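Local coordinates for B-agarase (Agarivorans gilvus, PDB 5Z6P), which is an agarase of glycoside hydrolase family 50 that probably cleaves beta-galactosidic linkages in the polysaccharide agarose, at residues 222-227 and 235-240; 396-401 and 735-740; 560-565 and 575-580; 520-525 and 585-590. All blocks are in the same frame, centred on the assembly; numbering follows the deposited sequence.

Overall arrangement
Along the chain contact 1 comes first, within the linker between strand 199-210 and helix 241-255. Contact 2 brings helix 397-406 against a loop 334 residues later, just before helix 745-762, and contacts 3 and 4 fall inside that span. The four form two clusters on opposite sides of the chain's centre. Contacts 1 and 2 have centres about 10 Å apart and touch through a side chain bonded to a backbone carbonyl. Contact 3, centred about 14 Å from contact 4, lies in loops whose side chains pack on helices 523-530 and 581-609, the two that contact 4 joins. Some 44 Å separates the centres of contacts 2 and 4, so the clusters occupy well-separated regions without touching.

Contact 1. Residues 222-227 and 235-240; sequences IIDRFG and AQKIHS
Phe226 reaches across to Ile238, His239 and Ser240, and CD2, CE2 and CZ of its ring run along their backbone. CB points at the other segment, and CG is set anti to the carbonyl carbon (chi1 -57°), which sets the ring alongside 238-240. Along one side, CD2 lies 3.8 Å from Ile238 O and CE2 lies 4.0 Å from His239 C. CZ, at the far end, comes to 3.6 Å from Ser240 C. The ring is also covered on both faces. Over one of them sits Ile238 CG2, 4.1 Å from the ring centroid and only 5° off its normal, a well-centred CH-pi contact; toward the rim of the opposite face lies Arg225 CG. The aromatic ring is thus held between an aliphatic branch of one segment and an aliphatic carbon of its own. The backbone that presents it is a type I beta turn from Asp224 to Gly227, combined with an Asx turn in which Asp224 OD1 accepts from Phe226 N at 2.8 Å, the donor lying above the carboxylate plane. This compact bend belongs to the linker that runs from strand 199-210 to helix 241-255. Ser240 is the N-cap of that helix, and Arg225 NH2, 3.8 Å from Ser240 CA, makes a salt bridge with Glu241 in its first turn. Asp224 and Lys237 approach from opposite directions without a direct salt bridge. One water joins them instead, donating to Asp224 OD2 at 2.7 Å and accepting from Lys237 NZ at 3.0 Å. The ammonium group of Lys237 also bonds to the carbonyls of Gln232 and Asn229.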
loop_
_atom_site.group_PDB
_atom_site.type_symbol
_atom_site.label_atom_id
_atom_site.label_comp_id
_atom_site.label_asym_id
_atom_site.label_seq_id
_atom_site.Cartn_x
_atom_site.Cartn_y
_atom_site.Cartn_z
ATOM N N ILE A 222 14.064 12.623 19.757
ATOM C CA ILE A 222 14.114 12.827 18.301
ATOM C C ILE A 222 12.875 13.535 17.736
ATOM O O ILE A 222 12.911 14.039 16.612
ATOM C CB ILE A 222 14.299 11.479 17.540
ATOM C CG1 ILE A 222 14.669 11.699 16.067
ATOM C CG2 ILE A 222 13.051 10.685 17.584
ATOM C CD1 ILE A 222 16.125 11.710 15.797
ATOM N N ILE A 223 11.781 13.574 18.494
ATOM C CA ILE A 223 10.555 14.235 18.030
ATOM C C ILE A 223 10.295 15.562 18.747
ATOM O O ILE A 223 10.277 15.612 19.973
ATOM C CB ILE A 223 9.304 13.330 18.216
ATOM C CG1 ILE A 223 9.519 11.933 17.616
ATOM C CG2 ILE A 223 8.077 14.003 17.621
ATOM C CD1 ILE A 223 9.795 11.917 16.112
ATOM N N ASP A 224 10.084 16.636 17.988
ATOM C CA ASP A 224 9.827 17.940 18.599
ATOM C C ASP A 224 8.351 18.097 18.937
ATOM O O ASP A 224 7.576 17.156 18.789
ATOM C CB ASP A 224 10.319 19.095 17.705
ATOM C CG ASP A 224 9.548 19.234 16.400
ATOM O OD1 ASP A 224 8.389 18.801 16.300
ATOM O OD2 ASP A 224 10.108 19.832 15.464
ATOM N N ARG A 225 7.958 19.288 19.380
ATOM C CA ARG A 225 6.601 19.473 19.871
ATOM C C ARG A 225 5.545 19.506 18.769
ATOM O O ARG A 225 4.358 19.475 19.056
ATOM C CB ARG A 225 6.507 20.743 20.707
ATOM C CG ARG A 225 6.639 22.048 19.965
ATOM C CD ARG A 225 6.809 23.165 21.002
ATOM N NE ARG A 225 6.777 24.499 20.419
ATOM C CZ ARG A 225 7.854 25.184 20.061
ATOM N NH1 ARG A 225 9.058 24.658 20.220
ATOM N NH2 ARG A 225 7.724 26.397 19.540
ATOM N N PHE A 226 5.991 19.585 17.521
ATOM C CA PHE A 226 5.098 19.611 16.368
ATOM C C PHE A 226 4.916 18.225 15.753
ATOM O O PHE A 226 4.119 18.037 14.833
ATOM C CB PHE A 226 5.626 20.588 15.314
ATOM C CG PHE A 226 5.809 21.986 15.831
ATOM C CD1 PHE A 226 4.715 22.818 16.024
ATOM C CD2 PHE A 226 7.073 22.465 16.137
ATOM C CE1 PHE A 226 4.883 24.115 16.504
ATOM C CE2 PHE A 226 7.246 23.758 16.624
ATOM C CZ PHE A 226 6.153 24.582 16.806
ATOM N N GLY A 227 5.662 17.264 16.273
ATOM C CA GLY A 227 5.646 15.920 15.739
ATOM C C GLY A 227 6.750 15.689 14.718
ATOM O O GLY A 227 6.913 14.576 14.237
ATOM N N ALA A 235 13.555 21.727 4.020
ATOM C CA ALA A 235 13.068 22.989 3.467
ATOM C C ALA A 235 11.763 23.527 4.053
ATOM O O ALA A 235 11.594 24.740 4.157
ATOM C CB ALA A 235 12.914 22.856 1.957
ATOM N N GLN A 236 10.822 22.659 4.406
ATOM C CA GLN A 236 9.545 23.176 4.876
ATOM C C GLN A 236 9.267 22.820 6.336
ATOM O O GLN A 236 8.126 22.859 6.780
ATOM C CB GLN A 236 8.407 22.688 3.961
ATOM C CG GLN A 236 8.506 23.242 2.531
ATOM C CD GLN A 236 7.342 22.821 1.650
ATOM O OE1 GLN A 236 7.428 21.837 0.923
ATOM N NE2 GLN A 236 6.256 23.559 1.718
ATOM N N LYS A 237 10.313 22.500 7.088
ATOM C CA LYS A 237 10.155 22.248 8.527
ATOM C C LYS A 237 9.619 23.482 9.283
ATOM O O LYS A 237 9.975 24.612 8.971
ATOM C CB LYS A 237 11.479 21.783 9.137
ATOM C CG LYS A 237 11.404 21.544 10.621
ATOM C CD LYS A 237 12.682 20.966 11.149
ATOM C CE LYS A 237 12.630 20.856 12.648
ATOM N NZ LYS A 237 13.821 20.180 13.184
ATOM N N ILE A 238 8.732 23.248 10.249
ATOM C CA ILE A 238 8.181 24.308 11.097
ATOM C C ILE A 238 8.983 24.422 12.391
ATOM O O ILE A 238 9.157 23.430 13.096
ATOM C CB ILE A 238 6.687 24.054 11.440
ATOM C CG1 ILE A 238 5.793 24.249 10.206
ATOM C CG2 ILE A 238 6.223 24.961 12.560
ATOM C CD1 ILE A 238 5.702 25.662 9.721
ATOM N N HIS A 239 9.451 25.628 12.715
ATOM C CA HIS A 239 10.321 25.834 13.887
ATOM C C HIS A 239 9.671 26.526 15.079
ATOM O O HIS A 239 10.252 26.557 16.155
ATOM C CB HIS A 239 11.567 26.629 13.492
ATOM C CG HIS A 239 12.305 26.043 12.329
ATOM N ND1 HIS A 239 12.074 26.439 11.031
ATOM C CD2 HIS A 239 13.251 25.081 12.269
ATOM C CE1 HIS A 239 12.859 25.755 10.219
ATOM N NE2 HIS A 239 13.581 24.920 10.944
ATOM N N SER A 240 8.472 27.063 14.908
ATOM C CA SER A 240 7.793 27.726 16.013
ATOM C C SER A 240 6.342 28.009 15.673
ATOM O O SER A 240 5.962 27.976 14.506
ATOM C CB SER A 240 8.500 29.038 16.364
ATOM O OG SER A 240 8.281 29.989 15.342
HETATM O O HOH W 1 12.531 20.877 15.831
#

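Contact 2. Residues 396-401 and 735-740; sequences SFYAAN and GFVSIS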
loop_
_atom_site.group_PDB
_atom_site.type_symbol
_atom_site.label_atom_id
_atom_site.label_comp_id
_atom_site.label_asym_id
_atom_site.label_seq_id
_atom_site.Cartn_x
_atom_site.Cartn_y
_atom_site.Cartn_z
ATOM N N SER A 396 -2.165 12.543 18.762
ATOM C CA SER A 396 -2.125 13.042 17.395
ATOM C C SER A 396 -1.523 14.441 17.375
ATOM O O SER A 396 -2.184 15.412 17.715
ATOM C CB SER A 396 -3.518 13.050 16.780
ATOM O OG SER A 396 -3.560 13.864 15.627
ATOM N N PHE A 397 -0.256 14.532 16.999
ATOM C CA PHE A 397 0.374 15.825 16.761
ATOM C C PHE A 397 -0.317 16.580 15.613
ATOM O O PHE A 397 -0.386 17.800 15.621
ATOM C CB PHE A 397 1.871 15.654 16.468
ATOM C CG PHE A 397 2.678 15.235 17.661
ATOM C CD1 PHE A 397 3.181 16.184 18.543
ATOM C CD2 PHE A 397 2.926 13.893 17.919
ATOM C CE1 PHE A 397 3.918 15.803 19.662
ATOM C CE2 PHE A 397 3.676 13.513 19.027
ATOM C CZ PHE A 397 4.169 14.470 19.893
ATOM N N TYR A 398 -0.857 15.860 14.639
ATOM C CA TYR A 398 -1.551 16.545 13.549
ATOM C C TYR A 398 -2.763 17.331 14.067
ATOM O O TYR A 398 -2.951 18.492 13.705
ATOM C CB TYR A 398 -1.987 15.555 12.467
ATOM C CG TYR A 398 -2.545 16.210 11.219
ATOM C CD1 TYR A 398 -1.703 16.770 10.271
ATOM C CD2 TYR A 398 -3.910 16.256 10.992
ATOM C CE1 TYR A 398 -2.212 17.368 9.133
ATOM C CE2 TYR A 398 -4.424 16.837 9.864
ATOM C CZ TYR A 398 -3.575 17.389 8.935
ATOM O OH TYR A 398 -4.093 17.967 7.801
ATOM N N ALA A 399 -3.557 16.701 14.932
ATOM C CA ALA A 399 -4.709 17.355 15.544
ATOM C C ALA A 399 -4.253 18.566 16.357
ATOM O O ALA A 399 -4.878 19.620 16.301
ATOM C CB ALA A 399 -5.494 16.377 16.423
ATOM N N ALA A 400 -3.150 18.401 17.086
ATOM C CA ALA A 400 -2.592 19.475 17.916
ATOM C C ALA A 400 -2.195 20.646 17.047
ATOM O O ALA A 400 -2.469 21.785 17.403
ATOM C CB ALA A 400 -1.386 18.991 18.720
ATOM N N ASN A 401 -1.559 20.354 15.910
ATOM C CA ASN A 401 -1.149 21.395 14.974
ATOM C C ASN A 401 -2.344 22.075 14.301
ATOM O O ASN A 401 -2.294 23.261 14.008
ATOM C CB ASN A 401 -0.175 20.827 13.932
ATOM C CG ASN A 401 1.160 20.428 14.546
ATOM O OD1 ASN A 401 1.648 21.077 15.459
ATOM N ND2 ASN A 401 1.746 19.349 14.052
ATOM N N GLY A 735 2.822 11.615 2.782
ATOM C CA GLY A 735 1.780 12.603 2.734
ATOM C C GLY A 735 1.933 13.669 1.662
ATOM O O GLY A 735 3.033 13.954 1.186
ATOM N N PHE A 736 0.805 14.256 1.297
ATOM C CA PHE A 736 0.798 15.536 0.603
ATOM C C PHE A 736 1.097 16.677 1.565
ATOM O O PHE A 736 1.676 17.687 1.167
ATOM C CB PHE A 736 -0.535 15.772 -0.095
ATOM C CG PHE A 736 -0.469 15.534 -1.568
ATOM C CD1 PHE A 736 -0.245 14.261 -2.059
ATOM C CD2 PHE A 736 -0.586 16.590 -2.463
ATOM C CE1 PHE A 736 -0.156 14.038 -3.419
ATOM C CE2 PHE A 736 -0.497 16.379 -3.819
ATOM C CZ PHE A 736 -0.282 15.102 -4.302
ATOM N N VAL A 737 0.710 16.502 2.827
ATOM C CA VAL A 737 1.019 17.485 3.860
ATOM C C VAL A 737 1.812 16.860 5.003
ATOM O O VAL A 737 1.673 15.685 5.293
ATOM C CB VAL A 737 -0.251 18.155 4.408
ATOM C CG1 VAL A 737 -1.086 18.708 3.277
ATOM C CG2 VAL A 737 -1.076 17.205 5.270
ATOM N N SER A 738 2.664 17.657 5.642
ATOM C CA SER A 738 3.427 17.167 6.784
ATOM C C SER A 738 2.534 16.953 7.996
ATOM O O SER A 738 1.350 17.248 7.973
ATOM C CB SER A 738 4.544 18.143 7.159
ATOM O OG SER A 738 3.979 19.324 7.681
ATOM N N ILE A 739 3.137 16.479 9.073
ATOM C CA ILE A 739 2.417 16.297 10.325
ATOM C C ILE A 739 2.084 17.663 10.947
ATOM O O ILE A 739 1.226 17.761 11.827
ATOM C CB ILE A 739 3.231 15.417 11.312
ATOM C CG1 ILE A 739 2.323 14.823 12.396
ATOM C CG2 ILE A 739 4.415 16.186 11.896
ATOM C CD1 ILE A 739 1.382 13.815 11.877
ATOM N N SER A 740 2.740 18.719 10.470
ATOM C CA SER A 740 2.354 20.066 10.866
ATOM C C SER A 740 1.430 20.720 9.853
ATOM O O SER A 740 1.314 21.933 9.833
ATOM C CB SER A 740 3.586 20.953 11.105
ATOM O OG SER A 740 4.580 20.756 10.129
#
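The first turn of helix 397-406 packs, through Tyr398 and Asn401, on Val737 to Ser740 in the loop that leads to helix 745-762, a buried junction between parts far apart in sequence, consistent with the (beta/alpha)8 barrel known for family 50. Ser396 is the N-cap of the helix: its OG accepts from Ala399 N at 2.9 Å, and Thr313 OG1 bonds to the same hydroxyl. The one direct hydrogen bond between the segments runs from Asn401 ND2 to Ile739 O, 2.8 Å long with an N-H...O angle of 157°. The acceptor lies close to the plane of the asparagine amide, whereas the donor stands 37° out of the carbonyl plane. Asn401 ND2 is shared, since it also donates to Phe226 O, while OD1 is held by Arg404; both ends of the buried amide are therefore satisfied and its flip is fixed. Ile739 O serves the helix further as the acceptor of a CA-H...O contact from Tyr398 CA at 3.5 Å. The apolar part is carried by Ile739, whose CG1 is anti to the backbone N (chi1 -160°), bringing CD1 to 3.8 Å from Tyr398 CB. The tyrosine ring extends along the loop, with Ser738 O at its edge, 3.7 Å from CE1. Further out, the side chains of Tyr398 and Val737 cross at about a right angle, Val737 CG2 lying 4.0 Å from Tyr398 CE1, and the phenol oxygen bonds to Asp741 and Trp417. On the loop itself, Ser738 OG and Ser740 OG are hydrogen-bonded at 2.9 Å, and Ser740 OG also meets Gln228 OE1.

Contact 3. Residues 560-565 and 575-580; sequences WQTNLA and KGLTHN
Trp560 and Leu577 cross obliquely, the leucine bringing a single methyl to the six-membered part of the indole. Leu577 CD2 is 4.1 Å from Trp560 CE3, and it lies just as near to CZ3. Thr562 CG2, from the same segment as the tryptophan, reaches this methyl at 4.4 Å, so CD2 has an aromatic and an aliphatic neighbour. A second pair is turned quite differently. Gln561 and Asn580 cross at about a right angle, and their amide planes stand 85° apart; Asn580 ND2 meets the aliphatic CG of Gln561 at 4.2 Å and not its amide end, which the bend at chi2 (-65°) leads away. Gln561 takes a positive phi as the chain leaves helix 553-560, and Asn580 faces the end of that helix, its ND2 lying 3.5 Å from Trp560 O and donating to Ser559 O. Its OD1 accepts from Gln583 N, so this one N-cap residue starts helix 581-609 while bonding the last turn of another helix. Between the two side-chain pairs a water accepts from Thr578 N at 3.0 Å and gives a weak bond to Trp560 O at 3.4 Å. The site lies near the surface, where the chain passes from helix 553-560 through the short helix 567-572 into helix 581-609. Trp560 and Leu577 both rest on Leu529 of helix 523-530 and on Gln583 of helix 581-609, and the indole NE1 is anchored one turn further along the latter helix by Asp586.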
loop_
_atom_site.group_PDB
_atom_site.type_symbol
_atom_site.label_atom_id
_atom_site.label_comp_id
_atom_site.label_asym_id
_atom_site.label_seq_id
_atom_site.Cartn_x
_atom_site.Cartn_y
_atom_site.Cartn_z
ATOM N N TRP A 560 -8.727 -36.487 -11.033
ATOM C CA TRP A 560 -7.941 -36.051 -9.885
ATOM C C TRP A 560 -6.886 -37.070 -9.448
ATOM O O TRP A 560 -6.020 -36.742 -8.654
ATOM C CB TRP A 560 -8.846 -35.756 -8.688
ATOM C CG TRP A 560 -9.572 -34.481 -8.773
ATOM C CD1 TRP A 560 -9.824 -33.756 -9.894
ATOM C CD2 TRP A 560 -10.139 -33.754 -7.684
ATOM N NE1 TRP A 560 -10.521 -32.634 -9.579
ATOM C CE2 TRP A 560 -10.729 -32.603 -8.230
ATOM C CE3 TRP A 560 -10.217 -33.976 -6.309
ATOM C CZ2 TRP A 560 -11.383 -31.666 -7.441
ATOM C CZ3 TRP A 560 -10.858 -33.044 -5.526
ATOM C CH2 TRP A 560 -11.444 -31.902 -6.096
ATOM N N GLN A 561 -6.983 -38.292 -9.967
ATOM C CA GLN A 561 -6.160 -39.419 -9.526
ATOM C C GLN A 561 -6.345 -39.640 -8.030
ATOM O O GLN A 561 -5.381 -39.748 -7.285
ATOM C CB GLN A 561 -4.686 -39.198 -9.877
ATOM C CG GLN A 561 -4.382 -39.174 -11.384
ATOM C CD GLN A 561 -4.646 -40.509 -12.083
ATOM O OE1 GLN A 561 -4.869 -41.531 -11.438
ATOM N NE2 GLN A 561 -4.628 -40.495 -13.412
ATOM N N THR A 562 -7.608 -39.673 -7.609
ATOM C CA THR A 562 -7.989 -39.903 -6.222
ATOM C C THR A 562 -8.808 -41.187 -6.104
ATOM O O THR A 562 -9.162 -41.777 -7.107
ATOM C CB THR A 562 -8.812 -38.728 -5.655
ATOM O OG1 THR A 562 -9.934 -38.473 -6.515
ATOM C CG2 THR A 562 -7.943 -37.462 -5.530
ATOM N N ASN A 563 -9.109 -41.617 -4.884
ATOM C CA ASN A 563 -9.925 -42.815 -4.683
ATOM C C ASN A 563 -11.129 -42.522 -3.799
ATOM O O ASN A 563 -11.380 -43.252 -2.846
ATOM C CB ASN A 563 -9.118 -43.959 -4.038
ATOM C CG ASN A 563 -7.766 -44.182 -4.686
ATOM O OD1 ASN A 563 -6.732 -44.086 -4.026
ATOM N ND2 ASN A 563 -7.762 -44.502 -5.966
ATOM N N LEU A 564 -11.845 -41.438 -4.074
ATOM C CA LEU A 564 -13.001 -41.084 -3.259
ATOM C C LEU A 564 -14.137 -42.087 -3.477
ATOM O O LEU A 564 -14.356 -42.551 -4.589
ATOM C CB LEU A 564 -13.450 -39.654 -3.572
ATOM C CG LEU A 564 -12.383 -38.606 -3.222
ATOM C CD1 LEU A 564 -12.744 -37.219 -3.720
ATOM C CD2 LEU A 564 -12.193 -38.586 -1.713
ATOM N N ALA A 565 -14.849 -42.420 -2.407
ATOM C CA ALA A 565 -15.937 -43.397 -2.469
ATOM C C ALA A 565 -17.255 -42.840 -3.026
ATOM O O ALA A 565 -18.050 -43.579 -3.585
ATOM C CB ALA A 565 -16.180 -43.991 -1.080
ATOM N N LYS A 575 -7.962 -33.706 1.499
ATOM C CA LYS A 575 -6.698 -33.038 1.767
ATOM C C LYS A 575 -5.576 -33.801 1.082
ATOM O O LYS A 575 -5.774 -34.920 0.616
ATOM C CB LYS A 575 -6.439 -32.952 3.272
ATOM C CG LYS A 575 -7.403 -32.064 4.023
ATOM C CD LYS A 575 -7.130 -32.082 5.503
ATOM C CE LYS A 575 -8.177 -31.277 6.244
ATOM N NZ LYS A 575 -7.996 -31.325 7.722
ATOM N N GLY A 576 -4.395 -33.196 1.026
ATOM C CA GLY A 576 -3.250 -33.848 0.427
ATOM C C GLY A 576 -3.389 -34.039 -1.071
ATOM O O GLY A 576 -2.873 -35.006 -1.630
ATOM N N LEU A 577 -4.088 -33.106 -1.718
ATOM C CA LEU A 577 -4.287 -33.150 -3.159
ATOM C C LEU A 577 -2.957 -32.885 -3.847
ATOM O O LEU A 577 -2.153 -32.093 -3.368
ATOM C CB LEU A 577 -5.340 -32.125 -3.597
ATOM C CG LEU A 577 -6.757 -32.288 -3.029
ATOM C CD1 LEU A 577 -7.646 -31.135 -3.467
ATOM C CD2 LEU A 577 -7.378 -33.626 -3.417
ATOM N N THR A 578 -2.719 -33.556 -4.964
ATOM C CA THR A 578 -1.427 -33.451 -5.624
ATOM C C THR A 578 -1.346 -32.218 -6.524
ATOM O O THR A 578 -0.265 -31.841 -6.957
ATOM C CB THR A 578 -1.118 -34.714 -6.447
ATOM O OG1 THR A 578 -1.966 -34.765 -7.604
ATOM C CG2 THR A 578 -1.343 -35.957 -5.596
ATOM N N HIS A 579 -2.495 -31.604 -6.794
ATOM C CA HIS A 579 -2.570 -30.412 -7.630
ATOM C C HIS A 579 -2.108 -30.676 -9.071
ATOM O O HIS A 579 -1.263 -29.952 -9.576
ATOM C CB HIS A 579 -1.732 -29.268 -7.035
ATOM C CG HIS A 579 -2.020 -28.962 -5.598
ATOM N ND1 HIS A 579 -3.231 -29.248 -4.994
ATOM C CD2 HIS A 579 -1.257 -28.398 -4.635
ATOM C CE1 HIS A 579 -3.194 -28.876 -3.731
ATOM N NE2 HIS A 579 -2.004 -28.352 -3.487
ATOM N N ASN A 580 -2.663 -31.681 -9.750
ATOM C CA ASN A 580 -2.290 -31.900 -11.147
ATOM C C ASN A 580 -2.963 -30.857 -12.021
ATOM O O ASN A 580 -3.649 -29.979 -11.511
ATOM C CB ASN A 580 -2.622 -33.337 -11.610
ATOM C CG ASN A 580 -4.092 -33.722 -11.412
ATOM O OD1 ASN A 580 -4.985 -32.887 -11.437
ATOM N ND2 ASN A 580 -4.331 -35.002 -11.215
HETATM O O HOH W 2 -4.854 -35.574 -5.696
#

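Contact 4. Residues 520-525 and 585-590; sequences GHYGIA and EDYALL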
loop_
_atom_site.group_PDB
_atom_site.type_symbol
_atom_site.label_atom_id
_atom_site.label_comp_id
_atom_site.label_asym_id
_atom_site.label_seq_id
_atom_site.Cartn_x
_atom_site.Cartn_y
_atom_site.Cartn_z
ATOM N N GLY A 520 -0.701 -20.780 -3.216
ATOM C CA GLY A 520 -1.029 -19.396 -2.929
ATOM C C GLY A 520 -2.214 -18.928 -3.757
ATOM O O GLY A 520 -3.201 -18.441 -3.238
ATOM N N HIS A 521 -2.097 -19.105 -5.062
ATOM C CA HIS A 521 -3.103 -18.675 -6.020
ATOM C C HIS A 521 -4.490 -19.256 -5.690
ATOM O O HIS A 521 -5.466 -18.516 -5.557
ATOM C CB HIS A 521 -2.643 -19.083 -7.429
ATOM C CG HIS A 521 -3.497 -18.560 -8.544
ATOM N ND1 HIS A 521 -3.019 -18.419 -9.828
ATOM C CD2 HIS A 521 -4.799 -18.187 -8.583
ATOM C CE1 HIS A 521 -3.984 -17.966 -10.609
ATOM N NE2 HIS A 521 -5.074 -17.818 -9.876
ATOM N N TYR A 522 -4.557 -20.574 -5.550
ATOM C CA TYR A 522 -5.822 -21.275 -5.348
ATOM C C TYR A 522 -5.998 -21.755 -3.904
ATOM O O TYR A 522 -6.786 -22.646 -3.641
ATOM C CB TYR A 522 -5.923 -22.457 -6.332
ATOM C CG TYR A 522 -5.851 -22.014 -7.773
ATOM C CD1 TYR A 522 -6.949 -21.437 -8.390
ATOM C CD2 TYR A 522 -4.675 -22.131 -8.508
ATOM C CE1 TYR A 522 -6.887 -20.992 -9.684
ATOM C CE2 TYR A 522 -4.611 -21.693 -9.828
ATOM C CZ TYR A 522 -5.723 -21.124 -10.396
ATOM O OH TYR A 522 -5.703 -20.694 -11.682
ATOM N N GLY A 523 -5.269 -21.142 -2.971
ATOM C CA GLY A 523 -5.391 -21.445 -1.553
ATOM C C GLY A 523 -6.810 -21.538 -0.993
ATOM O O GLY A 523 -7.110 -22.420 -0.196
ATOM N N ILE A 524 -7.688 -20.635 -1.415
ATOM C CA ILE A 524 -9.070 -20.648 -0.948
ATOM C C ILE A 524 -9.805 -21.894 -1.451
ATOM O O ILE A 524 -10.589 -22.493 -0.731
ATOM C CB ILE A 524 -9.834 -19.366 -1.390
ATOM C CG1 ILE A 524 -9.291 -18.129 -0.670
ATOM C CG2 ILE A 524 -11.314 -19.494 -1.111
ATOM C CD1 ILE A 524 -9.721 -16.812 -1.326
ATOM N N ALA A 525 -9.541 -22.281 -2.691
ATOM C CA ALA A 525 -10.136 -23.489 -3.238
ATOM C C ALA A 525 -9.625 -24.718 -2.486
ATOM O O ALA A 525 -10.407 -25.550 -2.042
ATOM C CB ALA A 525 -9.846 -23.606 -4.713
ATOM N N GLU A 585 -7.355 -26.628 -13.059
ATOM C CA GLU A 585 -8.521 -26.148 -13.806
ATOM C C GLU A 585 -9.760 -26.083 -12.904
ATOM O O GLU A 585 -10.485 -25.104 -12.917
ATOM C CB GLU A 585 -8.807 -27.041 -15.019
ATOM C CG GLU A 585 -7.901 -26.794 -16.223
ATOM C CD GLU A 585 -7.833 -28.000 -17.163
ATOM O OE1 GLU A 585 -6.930 -28.040 -18.022
ATOM O OE2 GLU A 585 -8.672 -28.917 -17.038
ATOM N N ASP A 586 -9.973 -27.125 -12.107
ATOM C CA ASP A 586 -11.094 -27.162 -11.167
ATOM C C ASP A 586 -10.947 -26.113 -10.047
ATOM O O ASP A 586 -11.912 -25.467 -9.694
ATOM C CB ASP A 586 -11.252 -28.576 -10.580
ATOM C CG ASP A 586 -11.792 -29.579 -11.607
ATOM O OD1 ASP A 586 -12.497 -29.139 -12.521
ATOM O OD2 ASP A 586 -11.507 -30.785 -11.506
ATOM N N TYR A 587 -9.746 -25.939 -9.501
ATOM C CA TYR A 587 -9.536 -24.891 -8.495
ATOM C C TYR A 587 -9.954 -23.532 -9.052
ATOM O O TYR A 587 -10.577 -22.735 -8.358
ATOM C CB TYR A 587 -8.069 -24.820 -8.019
ATOM C CG TYR A 587 -7.508 -26.093 -7.417
ATOM C CD1 TYR A 587 -8.338 -27.064 -6.874
ATOM C CD2 TYR A 587 -6.133 -26.311 -7.387
ATOM C CE1 TYR A 587 -7.811 -28.237 -6.327
ATOM C CE2 TYR A 587 -5.605 -27.450 -6.860
ATOM C CZ TYR A 587 -6.437 -28.414 -6.332
ATOM O OH TYR A 587 -5.878 -29.545 -5.821
ATOM N N ALA A 588 -9.610 -23.278 -10.311
ATOM C CA ALA A 588 -9.991 -22.035 -10.980
ATOM C C ALA A 588 -11.515 -21.849 -11.047
ATOM O O ALA A 588 -12.025 -20.780 -10.736
ATOM C CB ALA A 588 -9.400 -21.989 -12.373
ATOM N N LEU A 589 -12.228 -22.886 -11.470
ATOM C CA LEU A 589 -13.689 -22.841 -11.492
ATOM C C LEU A 589 -14.254 -22.522 -10.099
ATOM O O LEU A 589 -15.145 -21.707 -9.950
ATOM C CB LEU A 589 -14.265 -24.175 -11.974
ATOM C CG LEU A 589 -13.989 -24.636 -13.407
ATOM C CD1 LEU A 589 -14.543 -26.041 -13.615
ATOM C CD2 LEU A 589 -14.585 -23.661 -14.419
ATOM N N LEU A 590 -13.726 -23.212 -9.093
ATOM C CA LEU A 590 -14.189 -23.066 -7.719
ATOM C C LEU A 590 -13.932 -21.644 -7.207
ATOM O O LEU A 590 -14.826 -21.040 -6.659
ATOM C CB LEU A 590 -13.509 -24.095 -6.811
ATOM C CG LEU A 590 -13.779 -25.570 -7.154
ATOM C CD1 LEU A 590 -12.981 -26.515 -6.262
ATOM C CD2 LEU A 590 -15.263 -25.899 -7.071
#
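Tyr522 and Ala525 pack against Tyr587, Ala588 and Leu590 where the start of helix 523-530 meets the long helix 581-609, a buried helix-helix contact in the part of the chain related to beta-galactosidases. Apolar contacts carry it. The ring of Tyr522 lies along the backbone of the long helix: its CD1 touches Tyr587 CB at 3.6 Å, and CE1 comes to 3.5 Å from Ala588 CA and to 3.8 Å from Ala588 CB. The two tyrosine side chains are inclined to each other and do not stack; the nearest approach to Tyr587 CD2 is by Tyr522 CB, at 4.0 Å. One turn on, the small Ala525 lets the helices come close, with CA atoms of Ala525 and Tyr587 only 5.5 Å apart. Its methyl sits 3.9 Å from Tyr587 CB and 4.2 Å from Leu590 CB. Tyr522 is the N-cap residue of helix 523-530 and also the residue at which helix 518-521 ends, so the ring is delivered from the kink between two helices. Among flat groups, the imidazole of His521 covers a face of the Tyr522 ring, with His521 CD2 over the ring centre. Polar bonds are made at the tips of the aromatic groups. Glu628 receives both neighbours, His521 NE2 at OE1 and Tyr522 OH at OE2, which should fix the two rings relative to each other. The end of Tyr587 leads away from Ala525 toward the 575-580 loop, where its OH is hydrogen-bonded to His579 ND1.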